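Local coordinates for RTX toxin RtxA (Vibrio vulnificus MO6-24/O, PDB 6IMP), which probably acts as a hydrolase, being the alpha/beta hydrolase effector domain of a secreted virulence toxin, at residues Gly200-Arg205 and Leu253-Asn258. Sequence-based numbering, arbitrary orientation.
Sequences GLLLDR and LLLTDN
L202 and L253 lie side by side on one sheet face, pointing the same way, with CD1 of L202 4.0 Å from CD2 of L253. L202 holds CG anti to its backbone N (chi1 161°); its CD1 also touches L255, 4.2 Å from CG. Helix 291-302 covers this face through I302, L294 and Y298. On the other face L254 CD1 comes to 3.7 Å from CB of L203. Between the two leucine faces the backbones run parallel, L203 N giving a hydrogen bond to L253 O (3.0 Å) and R205 N one to L255 O (2.7 Å); those from L253 N and L255 N are weak.

R205 passes its CG 3.7 Å from L255 O, and the bend at chi3 (-81°) brings NE round toward D204, whose carboxylate meets the guanidinium at its edge. NE meets OD1 at 2.7 Å and NH2 meets OD2, both syn, in a side-on salt bridge; the oxygens lie close to the guanidinium plane, but the carboxylate is tilted, NE standing 34° out of its plane. H175 also bonds D204 OD2, and S291 bonds R205 NH2. D257, OD1 4.2 Å from R205 CB, also touches H288, consistent with the acid of a Ser-His-Asp triad.

Leucines and backbone bonds thus join two parallel strands of the alpha/beta hydrolase sheet, and buried D204 and R205 probably offset each other's charge at the strands' C-terminal ends, near a probable nucleophile elbow.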
ATOM      1  N   GLY A 200      10.515   1.869   9.986  1.00 91.61           N
ATOM      2  CA  GLY A 200       9.933   3.143   9.581  1.00 87.16           C
ATOM      3  C   GLY A 200       8.863   3.047   8.519  1.00 83.32           C
ATOM      4  O   GLY A 200       8.724   2.036   7.831  1.00 90.80           O
ATOM      5  N   LEU A 201       8.123   4.138   8.375  1.00 79.67           N
ATOM      6  CA  LEU A 201       7.003   4.211   7.454  1.00 72.11           C
ATOM      7  C   LEU A 201       7.322   5.197   6.349  1.00 66.25           C
ATOM      8  O   LEU A 201       7.638   6.349   6.625  1.00 57.82           O
ATOM      9  CB  LEU A 201       5.752   4.688   8.196  1.00 71.13           C
ATOM     10  CG  LEU A 201       4.610   5.191   7.307  1.00 81.88           C
ATOM     11  CD1 LEU A 201       4.069   4.061   6.434  1.00 87.56           C
ATOM     12  CD2 LEU A 201       3.498   5.812   8.136  1.00 78.31           C
ATOM     13  N   LEU A 202       7.171   4.761   5.104  1.00 65.95           N
ATOM     14  CA  LEU A 202       7.128   5.687   3.966  1.00 69.57           C
ATOM     15  C   LEU A 202       5.710   5.829   3.452  1.00 63.08           C
ATOM     16  O   LEU A 202       5.157   4.891   2.886  1.00 65.12           O
ATOM     17  CB  LEU A 202       8.041   5.212   2.820  1.00 69.52           C
ATOM     18  CG  LEU A 202       7.760   5.816   1.437  1.00 68.17           C
ATOM     19  CD1 LEU A 202       7.943   7.322   1.455  1.00 77.27           C
ATOM     20  CD2 LEU A 202       8.623   5.186   0.365  1.00 65.82           C
ATOM     21  N   LEU A 203       5.152   7.020   3.615  1.00 60.31           N
ATOM     22  CA  LEU A 203       3.930   7.410   2.919  1.00 67.33           C
ATOM     23  C   LEU A 203       4.271   7.928   1.517  1.00 68.85           C
ATOM     24  O   LEU A 203       4.560   9.111   1.330  1.00 71.74           O
ATOM     25  CB  LEU A 203       3.179   8.486   3.719  1.00 72.55           C
ATOM     26  CG  LEU A 203       2.732   8.106   5.149  1.00 76.18           C
ATOM     27  CD1 LEU A 203       2.243   9.326   5.919  1.00 71.35           C
ATOM     28  CD2 LEU A 203       1.657   7.027   5.140  1.00 74.07           C
ATOM     29  N   ASP A 204       4.261   7.025   0.542  1.00 69.81           N
ATOM     30  CA  ASP A 204       4.636   7.351  -0.843  1.00 69.68           C
ATOM     31  C   ASP A 204       3.427   7.912  -1.578  1.00 62.54           C
ATOM     32  O   ASP A 204       2.535   7.167  -1.941  1.00 58.58           O
ATOM     33  CB  ASP A 204       5.167   6.082  -1.563  1.00 67.67           C
ATOM     34  CG  ASP A 204       5.503   6.316  -3.050  1.00 69.67           C
ATOM     35  OD1 ASP A 204       5.536   7.495  -3.489  1.00 62.34           O
ATOM     36  OD2 ASP A 204       5.745   5.315  -3.782  1.00 61.89           O
ATOM     37  N   ARG A 205       3.414   9.219  -1.815  1.00 63.24           N
ATOM     38  CA  ARG A 205       2.338   9.854  -2.601  1.00 63.05           C
ATOM     39  C   ARG A 205       0.963   9.418  -2.073  1.00 60.79           C
ATOM     40  O   ARG A 205       0.120   8.942  -2.837  1.00 57.94           O
ATOM     41  CB  ARG A 205       2.463   9.498  -4.088  1.00 60.37           C
ATOM     42  CG  ARG A 205       3.768   9.943  -4.733  1.00 62.36           C
ATOM     43  CD  ARG A 205       4.004   9.257  -6.081  1.00 61.86           C
ATOM     44  NE  ARG A 205       4.563   7.911  -5.934  1.00 59.85           N
ATOM     45  CZ  ARG A 205       4.725   7.030  -6.924  1.00 60.09           C
ATOM     46  NH1 ARG A 205       4.393   7.341  -8.169  1.00 66.41           N
ATOM     47  NH2 ARG A 205       5.200   5.816  -6.660  1.00 56.63           N
ATOM     48  N   LEU A 253       8.789   9.168   6.573  1.00 76.94           N
ATOM     49  CA  LEU A 253       9.073   9.911   5.347  1.00 75.32           C
ATOM     50  C   LEU A 253       7.767  10.125   4.608  1.00 73.84           C
ATOM     51  O   LEU A 253       6.903   9.258   4.593  1.00 88.81           O
ATOM     52  CB  LEU A 253      10.071   9.179   4.445  1.00 79.14           C
ATOM     53  CG  LEU A 253      10.503   9.930   3.158  1.00 81.75           C
ATOM     54  CD1 LEU A 253      11.157  11.271   3.462  1.00 83.38           C
ATOM     55  CD2 LEU A 253      11.444   9.084   2.311  1.00 75.54           C
ATOM     56  N   LEU A 254       7.624  11.286   4.000  1.00 73.58           N
ATOM     57  CA  LEU A 254       6.418  11.603   3.267  1.00 77.78           C
ATOM     58  C   LEU A 254       6.769  12.325   1.962  1.00 80.74           C
ATOM     59  O   LEU A 254       7.122  13.509   1.962  1.00 80.29           O
ATOM     60  CB  LEU A 254       5.491  12.445   4.145  1.00 78.03           C
ATOM     61  CG  LEU A 254       4.261  13.091   3.488  1.00 80.48           C
ATOM     62  CD1 LEU A 254       3.332  12.050   2.886  1.00 77.62           C
ATOM     63  CD2 LEU A 254       3.517  13.942   4.508  1.00 87.19           C
ATOM     64  N   LEU A 255       6.672  11.604   0.852  1.00 76.06           N
ATOM     65  CA  LEU A 255       6.918  12.189  -0.458  1.00 73.08           C
ATOM     66  C   LEU A 255       5.615  12.352  -1.214  1.00 67.60           C
ATOM     67  O   LEU A 255       4.930  11.378  -1.499  1.00 73.35           O
ATOM     68  CB  LEU A 255       7.890  11.316  -1.243  1.00 73.11           C
ATOM     69  CG  LEU A 255       9.151  10.873  -0.481  1.00 69.41           C
ATOM     70  CD1 LEU A 255      10.137  10.242  -1.443  1.00 73.78           C
ATOM     71  CD2 LEU A 255       9.824  12.014   0.251  1.00 63.03           C
ATOM     72  N   THR A 256       5.271  13.592  -1.524  1.00 66.85           N
ATOM     73  CA  THR A 256       4.021  13.891  -2.217  1.00 77.68           C
ATOM     74  C   THR A 256       4.248  14.248  -3.677  1.00 75.25           C
ATOM     75  O   THR A 256       5.306  14.739  -4.037  1.00 76.67           O
ATOM     76  CB  THR A 256       3.291  15.067  -1.557  1.00 85.30           C
ATOM     77  OG1 THR A 256       4.014  16.280  -1.791  1.00 89.64           O
ATOM     78  CG2 THR A 256       3.165  14.840  -0.073  1.00 92.82           C
ATOM     79  N   ASP A 257       3.213  14.061  -4.491  1.00 73.89           N
ATOM     80  CA  ASP A 257       3.281  14.332  -5.939  1.00 77.38           C
ATOM     81  C   ASP A 257       2.970  15.802  -6.237  1.00 78.64           C
ATOM     82  O   ASP A 257       2.651  16.561  -5.329  1.00 74.81           O
ATOM     83  CB  ASP A 257       2.337  13.403  -6.718  1.00 79.44           C
ATOM     84  CG  ASP A 257       0.918  13.410  -6.177  1.00 88.05           C
ATOM     85  OD1 ASP A 257       0.740  13.223  -4.947  1.00103.87           O
ATOM     86  OD2 ASP A 257      -0.016  13.574  -6.983  1.00 91.31           O
ATOM     87  N   ASN A 258       3.109  16.211  -7.500  1.00 82.41           N
ATOM     88  CA  ASN A 258       3.017  17.637  -7.869  1.00 85.98           C
ATOM     89  C   ASN A 258       1.640  18.008  -8.425  1.00 92.56           C
ATOM     90  O   ASN A 258       1.457  19.094  -8.982  1.00106.40           O
ATOM     91  CB  ASN A 258       4.130  18.031  -8.863  1.00 83.01           C
ATOM     92  CG  ASN A 258       3.939  17.430 -10.261  1.00 90.60           C
ATOM     93  OD1 ASN A 258       2.912  16.804 -10.570  1.00 85.58           O
ATOM     94  ND2 ASN A 258       4.938  17.631 -11.120  1.00 82.20           N
TER